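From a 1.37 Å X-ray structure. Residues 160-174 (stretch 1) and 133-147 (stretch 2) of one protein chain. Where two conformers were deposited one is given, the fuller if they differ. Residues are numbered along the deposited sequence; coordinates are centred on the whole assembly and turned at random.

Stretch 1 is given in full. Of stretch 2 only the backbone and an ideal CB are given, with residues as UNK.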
# COMPACT_ATOMS: atom_id res chain seq x y z
N GLY B 160 7.40 -6.57 -7.14
CA GLY B 160 6.21 -5.75 -7.32
C GLY B 160 4.94 -6.47 -6.88
O GLY B 160 4.99 -7.60 -6.40
N TYR B 161 3.83 -5.81 -7.06
CA TYR B 161 2.61 -6.37 -6.61
C TYR B 161 2.19 -7.57 -7.45
O TYR B 161 2.18 -7.52 -8.66
CB TYR B 161 1.56 -5.30 -6.71
CG TYR B 161 0.27 -5.66 -6.07
CD1 TYR B 161 -0.86 -5.87 -6.84
CD2 TYR B 161 0.17 -5.80 -4.71
CE1 TYR B 161 -2.06 -6.21 -6.25
CE2 TYR B 161 -1.02 -6.12 -4.12
CZ TYR B 161 -2.12 -6.32 -4.89
OH TYR B 161 -3.29 -6.65 -4.27
N SER B 162 1.83 -8.64 -6.78
CA SER B 162 1.07 -9.73 -7.39
C SER B 162 1.64 -10.10 -8.75
O SER B 162 0.92 -10.11 -9.75
CB SER B 162 -0.41 -9.34 -7.52
OG SER B 162 -1.14 -9.72 -6.37
N SER B 163 2.93 -10.40 -8.79
CA SER B 163 3.61 -10.70 -10.04
C SER B 163 3.06 -11.97 -10.67
O SER B 163 3.02 -12.09 -11.87
CB SER B 163 5.12 -10.83 -9.79
OG SER B 163 5.61 -9.65 -9.22
N LEU B 164 2.71 -12.93 -9.85
CA LEU B 164 2.17 -14.18 -10.36
C LEU B 164 0.83 -14.03 -11.07
O LEU B 164 0.56 -14.73 -12.01
CB LEU B 164 2.11 -15.25 -9.29
CG LEU B 164 3.45 -15.96 -9.13
CD1 LEU B 164 3.31 -17.09 -8.12
CD2 LEU B 164 3.98 -16.50 -10.44
N ALA B 165 -0.01 -13.12 -10.56
CA ALA B 165 -1.32 -12.86 -11.15
C ALA B 165 -1.19 -12.09 -12.46
O ALA B 165 -1.91 -12.35 -13.41
CB ALA B 165 -2.17 -12.10 -10.22
N TYR B 166 -0.26 -11.14 -12.51
CA TYR B 166 0.09 -10.51 -13.77
C TYR B 166 0.49 -11.55 -14.80
O TYR B 166 0.04 -11.55 -15.94
CB TYR B 166 1.24 -9.54 -13.56
CG TYR B 166 0.77 -8.20 -13.10
CD1 TYR B 166 0.54 -7.93 -11.77
CD2 TYR B 166 0.54 -7.19 -14.01
CE1 TYR B 166 0.10 -6.67 -11.35
CE2 TYR B 166 0.09 -5.93 -13.61
CZ TYR B 166 -0.14 -5.67 -12.29
OH TYR B 166 -0.57 -4.41 -11.91
N LEU B 167 1.36 -12.45 -14.38
CA LEU B 167 1.84 -13.50 -15.25
C LEU B 167 0.73 -14.40 -15.74
O LEU B 167 0.71 -14.78 -16.90
CB LEU B 167 2.88 -14.33 -14.50
CG LEU B 167 3.71 -15.22 -15.39
CD1 LEU B 167 4.24 -14.48 -16.59
CD2 LEU B 167 4.84 -15.72 -14.57
N ARG B 168 -0.20 -14.73 -14.84
CA ARG B 168 -1.33 -15.58 -15.14
C ARG B 168 -2.32 -14.93 -16.10
O ARG B 168 -2.72 -15.54 -17.08
CB ARG B 168 -2.04 -15.93 -13.85
CG ARG B 168 -3.38 -16.56 -14.06
CD ARG B 168 -4.14 -16.72 -12.76
NE ARG B 168 -5.25 -17.66 -12.95
CZ ARG B 168 -5.95 -18.21 -11.97
NH1 ARG B 168 -5.68 -17.95 -10.70
NH2 ARG B 168 -6.91 -19.04 -12.28
N SER B 169 -2.68 -13.67 -15.84
CA SER B 169 -3.83 -13.08 -16.51
C SER B 169 -3.57 -11.95 -17.52
O SER B 169 -4.52 -11.36 -18.04
CB SER B 169 -4.85 -12.66 -15.46
OG SER B 169 -5.08 -13.72 -14.56
N LEU B 170 -2.30 -11.65 -17.79
CA LEU B 170 -1.95 -10.72 -18.87
C LEU B 170 -1.16 -11.44 -19.96
O LEU B 170 -0.60 -12.51 -19.71
CB LEU B 170 -1.17 -9.54 -18.30
CG LEU B 170 -1.97 -8.65 -17.36
CD1 LEU B 170 -1.09 -7.54 -16.90
CD2 LEU B 170 -3.17 -8.14 -18.09
N PRO B 171 -1.12 -10.88 -21.18
CA PRO B 171 -0.44 -11.60 -22.27
C PRO B 171 1.06 -11.26 -22.37
O PRO B 171 1.56 -10.75 -23.35
CB PRO B 171 -1.22 -11.14 -23.50
CG PRO B 171 -1.54 -9.76 -23.20
CD PRO B 171 -1.85 -9.71 -21.69
N ILE B 172 1.78 -11.60 -21.31
CA ILE B 172 3.18 -11.25 -21.14
C ILE B 172 4.12 -12.08 -22.04
O ILE B 172 3.99 -13.30 -22.13
CB ILE B 172 3.59 -11.43 -19.66
CG1 ILE B 172 2.61 -10.72 -18.72
CG2 ILE B 172 4.98 -10.94 -19.43
CD1 ILE B 172 2.41 -9.30 -19.06
N ASP B 173 5.05 -11.39 -22.71
CA ASP B 173 6.10 -12.01 -23.53
C ASP B 173 7.43 -12.09 -22.77
O ASP B 173 8.19 -13.04 -22.93
CB ASP B 173 6.36 -11.21 -24.81
CG ASP B 173 5.16 -11.12 -25.72
OD1 ASP B 173 4.68 -12.18 -26.16
OD2 ASP B 173 4.71 -10.00 -26.00
N ILE B 174 7.74 -11.07 -21.99
CA ILE B 174 9.05 -10.97 -21.34
C ILE B 174 8.89 -10.62 -19.86
O ILE B 174 8.18 -9.69 -19.49
CB ILE B 174 9.95 -9.92 -22.04
CG1 ILE B 174 10.32 -10.36 -23.46
CG2 ILE B 174 11.20 -9.64 -21.23
CD1 ILE B 174 10.01 -9.30 -24.46
N UNK B 133 -5.82 -5.96 -8.68
CA UNK B 133 -6.90 -5.30 -9.41
C UNK B 133 -7.51 -6.23 -10.44
O UNK B 133 -7.03 -7.33 -10.67
CB UNK B 133 -6.39 -4.03 -10.09
N UNK B 134 -8.58 -5.78 -11.05
CA UNK B 134 -9.19 -6.52 -12.12
C UNK B 134 -8.24 -6.45 -13.31
O UNK B 134 -7.69 -5.40 -13.59
CB UNK B 134 -10.58 -5.97 -12.46
N UNK B 135 -8.05 -7.55 -14.01
CA UNK B 135 -7.04 -7.57 -15.05
C UNK B 135 -7.62 -7.72 -16.43
O UNK B 135 -6.91 -7.59 -17.40
CB UNK B 135 -6.04 -8.70 -14.79
N UNK B 136 -8.92 -8.00 -16.53
CA UNK B 136 -9.53 -8.30 -17.82
C UNK B 136 -9.46 -7.15 -18.84
O UNK B 136 -9.22 -7.39 -20.02
CB UNK B 136 -10.99 -8.69 -17.60
N UNK B 137 -9.68 -5.91 -18.38
CA UNK B 137 -9.58 -4.74 -19.26
C UNK B 137 -8.15 -4.55 -19.73
O UNK B 137 -7.89 -4.36 -20.91
CB UNK B 137 -10.07 -3.48 -18.55
N UNK B 138 -7.21 -4.60 -18.79
CA UNK B 138 -5.80 -4.53 -19.14
C UNK B 138 -5.46 -5.61 -20.18
O UNK B 138 -4.80 -5.33 -21.17
CB UNK B 138 -4.93 -4.69 -17.89
N UNK B 139 -5.91 -6.83 -19.93
CA UNK B 139 -5.67 -7.97 -20.80
C UNK B 139 -6.11 -7.64 -22.22
O UNK B 139 -5.35 -7.76 -23.16
CB UNK B 139 -6.40 -9.21 -20.28
N UNK B 140 -7.35 -7.16 -22.35
CA UNK B 140 -7.89 -6.70 -23.64
C UNK B 140 -7.16 -5.54 -24.33
O UNK B 140 -6.94 -5.57 -25.52
CB UNK B 140 -9.35 -6.28 -23.43
N UNK B 141 -6.80 -4.52 -23.56
CA UNK B 141 -5.99 -3.40 -24.02
C UNK B 141 -4.69 -3.86 -24.66
O UNK B 141 -4.35 -3.44 -25.76
CB UNK B 141 -5.69 -2.46 -22.85
N UNK B 142 -3.99 -4.74 -23.95
CA UNK B 142 -2.75 -5.32 -24.40
C UNK B 142 -2.98 -6.15 -25.64
O UNK B 142 -2.27 -5.99 -26.62
CB UNK B 142 -2.12 -6.17 -23.29
N UNK B 143 -3.96 -7.03 -25.61
CA UNK B 143 -4.20 -7.94 -26.72
C UNK B 143 -4.37 -7.18 -28.03
O UNK B 143 -3.91 -7.65 -29.06
CB UNK B 143 -5.44 -8.80 -26.44
N UNK B 144 -5.00 -6.01 -27.97
CA UNK B 144 -5.23 -5.19 -29.17
C UNK B 144 -3.96 -4.61 -29.72
O UNK B 144 -3.81 -4.48 -30.93
CB UNK B 144 -6.21 -4.05 -28.86
N UNK B 145 -3.05 -4.23 -28.84
CA UNK B 145 -1.79 -3.70 -29.31
C UNK B 145 -0.91 -4.87 -29.77
O UNK B 145 -0.18 -4.76 -30.75
CB UNK B 145 -1.10 -2.88 -28.22
N UNK B 146 -1.00 -6.00 -29.08
CA UNK B 146 -0.28 -7.20 -29.50
C UNK B 146 -0.72 -7.65 -30.90
O UNK B 146 0.06 -8.23 -31.63
CB UNK B 146 -0.50 -8.33 -28.49
N UNK B 147 -1.97 -7.35 -31.27
CA UNK B 147 -2.48 -7.68 -32.60
C UNK B 147 -1.69 -6.99 -33.70
O UNK B 147 -1.79 -7.38 -34.85
CB UNK B 147 -3.96 -7.30 -32.71

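Position 133 precedes the helix, and its ideal CB has nothing of stretch 1 within reach. Its backbone N lies 4.5 Å from Tyr 161 CE1, near the plane of that ring and at its edge. Many residues would serve; the deposited one is Thr 133, whose OG1 donates to the backbone O of position 134 at 3.1 Å. Position 134 is out of reach of stretch 1, so many side chains would do; it is Glu 134.

At position 135 CA-to-CB points toward stretch 1, and the ideal CB lies 4.2 Å from Ser 169 CB and 4.4 Å from Leu 170 CD2. The end of the helix 163-169 offers methylene, methyl and backbone surface here, so a medium-sized apolar side chain such as leucine, isoleucine or methionine would suit. The residue is Leu 135. Its CD1 reaches 3.6 Å from Ala 165 O, 3.8 Å from Ser 169 CB and 3.9 Å from Leu 170 CG, filling the angle between the helix and the residue that follows it.

Positions 136 and 137 point away, so stretch 1 sets no demand on them; they are Ala 136 and Ile 137.

Position 138 points toward stretch 1, with its ideal CB already 3.9 Å from Leu 170 CD2. A small apolar residue can make this contact without reaching further, though the backbone alone does not exclude a larger one. Ala 138 does so with its single methyl, CB to Leu 170 CD2 at 3.9 Å.

Position 139 points sideways, its CA 5.0 Å from Leu 170 CA and its ideal CB 3.6 Å from Ser 169 O. That carbonyl would favour a donor; an acceptor could face it only through something between them. The residue is Asp 139: water 1 donates to both Asp 139 OD2 (2.7 Å) and Ser 169 O (2.8 Å), reconciling two acceptors. Asp 139 OD1 also lies 3.4 Å from Pro 171 CD.

Position 140 points away and 141 is out of reach, so many side chains would do; they are Lys 140 and Asn 141.

Position 142 turns toward Pro 171, whose CG is 3.6 Å from the ideal CB. An aliphatic side chain would suit this ring and the neighbouring Leu 170. Leu 142 packs its CB 3.6 Å from Pro 171 CG and its CD1 3.9 Å from Leu 170 CD2.

Position 143 points sideways, its ideal CB 5.2 Å from Pro 171 CG, where a long chain could skirt the ring. Arg 143 passes its CG 4.3 Å from Pro 171 CG, while its NH1 forms a salt bridge with Asp 139 OD2 at 2.7 Å, one helical turn back.

Positions 144 and 145 are out of reach, leaving the choice open, and hold Lys 144 and Ile 145.

Position 146 points toward stretch 1, but no atom of stretch 1 lies within 5.5 Å of its ideal CB. Beyond wait Pro 171 O and the carboxylate of Asp 173, calling for a long, positively charged donor: lysine or arginine. Lys 146 donates from NZ to Pro 171 O at 2.6 Å and to Asp 173 OD1 at 3.0 Å, the latter within a salt bridge, and its CD lies 3.7 Å from Pro 171 CG.

Position 147, again out of reach and unconstrained by stretch 1, is Asp 147.

Stretch 2, residues 133-147: TELAIADKNLRKIKD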
# COMPACT_ATOMS: atom_id res chain seq x y z
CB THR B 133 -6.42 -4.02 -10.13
OG1 THR B 133 -5.82 -4.36 -11.38
CG2 THR B 133 -5.40 -3.27 -9.29
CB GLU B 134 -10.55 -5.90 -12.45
CG GLU B 134 -11.41 -5.59 -11.24
CD GLU B 134 -10.70 -4.72 -10.21
OE1 GLU B 134 -10.26 -3.61 -10.55
OE2 GLU B 134 -10.58 -5.15 -9.05
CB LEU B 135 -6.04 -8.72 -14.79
CG LEU B 135 -5.01 -8.53 -13.68
CD1 LEU B 135 -3.74 -9.30 -13.98
CD2 LEU B 135 -4.68 -7.07 -13.47
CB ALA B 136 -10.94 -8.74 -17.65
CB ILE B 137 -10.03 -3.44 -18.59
CG1 ILE B 137 -11.36 -3.63 -17.87
CG2 ILE B 137 -10.18 -2.34 -19.62
CD1 ILE B 137 -12.51 -3.81 -18.81
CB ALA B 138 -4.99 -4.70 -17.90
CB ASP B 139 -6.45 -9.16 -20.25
CG ASP B 139 -6.16 -10.43 -20.98
OD1 ASP B 139 -5.16 -10.49 -21.72
OD2 ASP B 139 -6.95 -11.39 -20.77
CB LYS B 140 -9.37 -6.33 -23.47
CG LYS B 140 -10.08 -6.00 -24.77
CD LYS B 140 -11.54 -6.40 -24.72
CE LYS B 140 -12.13 -6.56 -26.13
NZ LYS B 140 -11.63 -7.77 -26.88
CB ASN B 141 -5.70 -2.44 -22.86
CG ASN B 141 -6.88 -1.59 -22.52
OD1 ASN B 141 -7.81 -1.51 -23.29
ND2 ASN B 141 -6.85 -0.94 -21.38
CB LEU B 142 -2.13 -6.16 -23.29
CG LEU B 142 -1.67 -5.28 -22.13
CD1 LEU B 142 -1.33 -6.11 -20.93
CD2 LEU B 142 -0.49 -4.46 -22.57
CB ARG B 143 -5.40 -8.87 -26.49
CG ARG B 143 -5.28 -9.92 -25.36
CD ARG B 143 -6.33 -11.05 -25.56
NE ARG B 143 -6.81 -11.72 -24.34
CZ ARG B 143 -6.23 -12.77 -23.74
NH1 ARG B 143 -6.78 -13.30 -22.66
NH2 ARG B 143 -5.09 -13.26 -24.20
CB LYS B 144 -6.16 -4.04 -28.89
CG LYS B 144 -7.59 -4.46 -28.81
CD LYS B 144 -8.44 -3.37 -28.24
CE LYS B 144 -9.83 -3.90 -27.93
NZ LYS B 144 -10.76 -2.81 -27.60
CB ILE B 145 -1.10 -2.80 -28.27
CG1 ILE B 145 -1.96 -1.56 -28.02
CG2 ILE B 145 0.25 -2.34 -28.76
CD1 ILE B 145 -1.26 -0.49 -27.26
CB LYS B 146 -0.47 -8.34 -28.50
CG LYS B 146 0.23 -8.09 -27.16
CD LYS B 146 0.35 -9.33 -26.30
CE LYS B 146 1.44 -10.24 -26.85
NZ LYS B 146 1.80 -11.33 -25.92
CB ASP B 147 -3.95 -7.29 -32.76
CG ASP B 147 -4.91 -8.16 -31.91
OD1 ASP B 147 -4.55 -9.29 -31.51
OD2 ASP B 147 -6.06 -7.71 -31.68
O HOH W 1 -7.26 -11.94 -18.17
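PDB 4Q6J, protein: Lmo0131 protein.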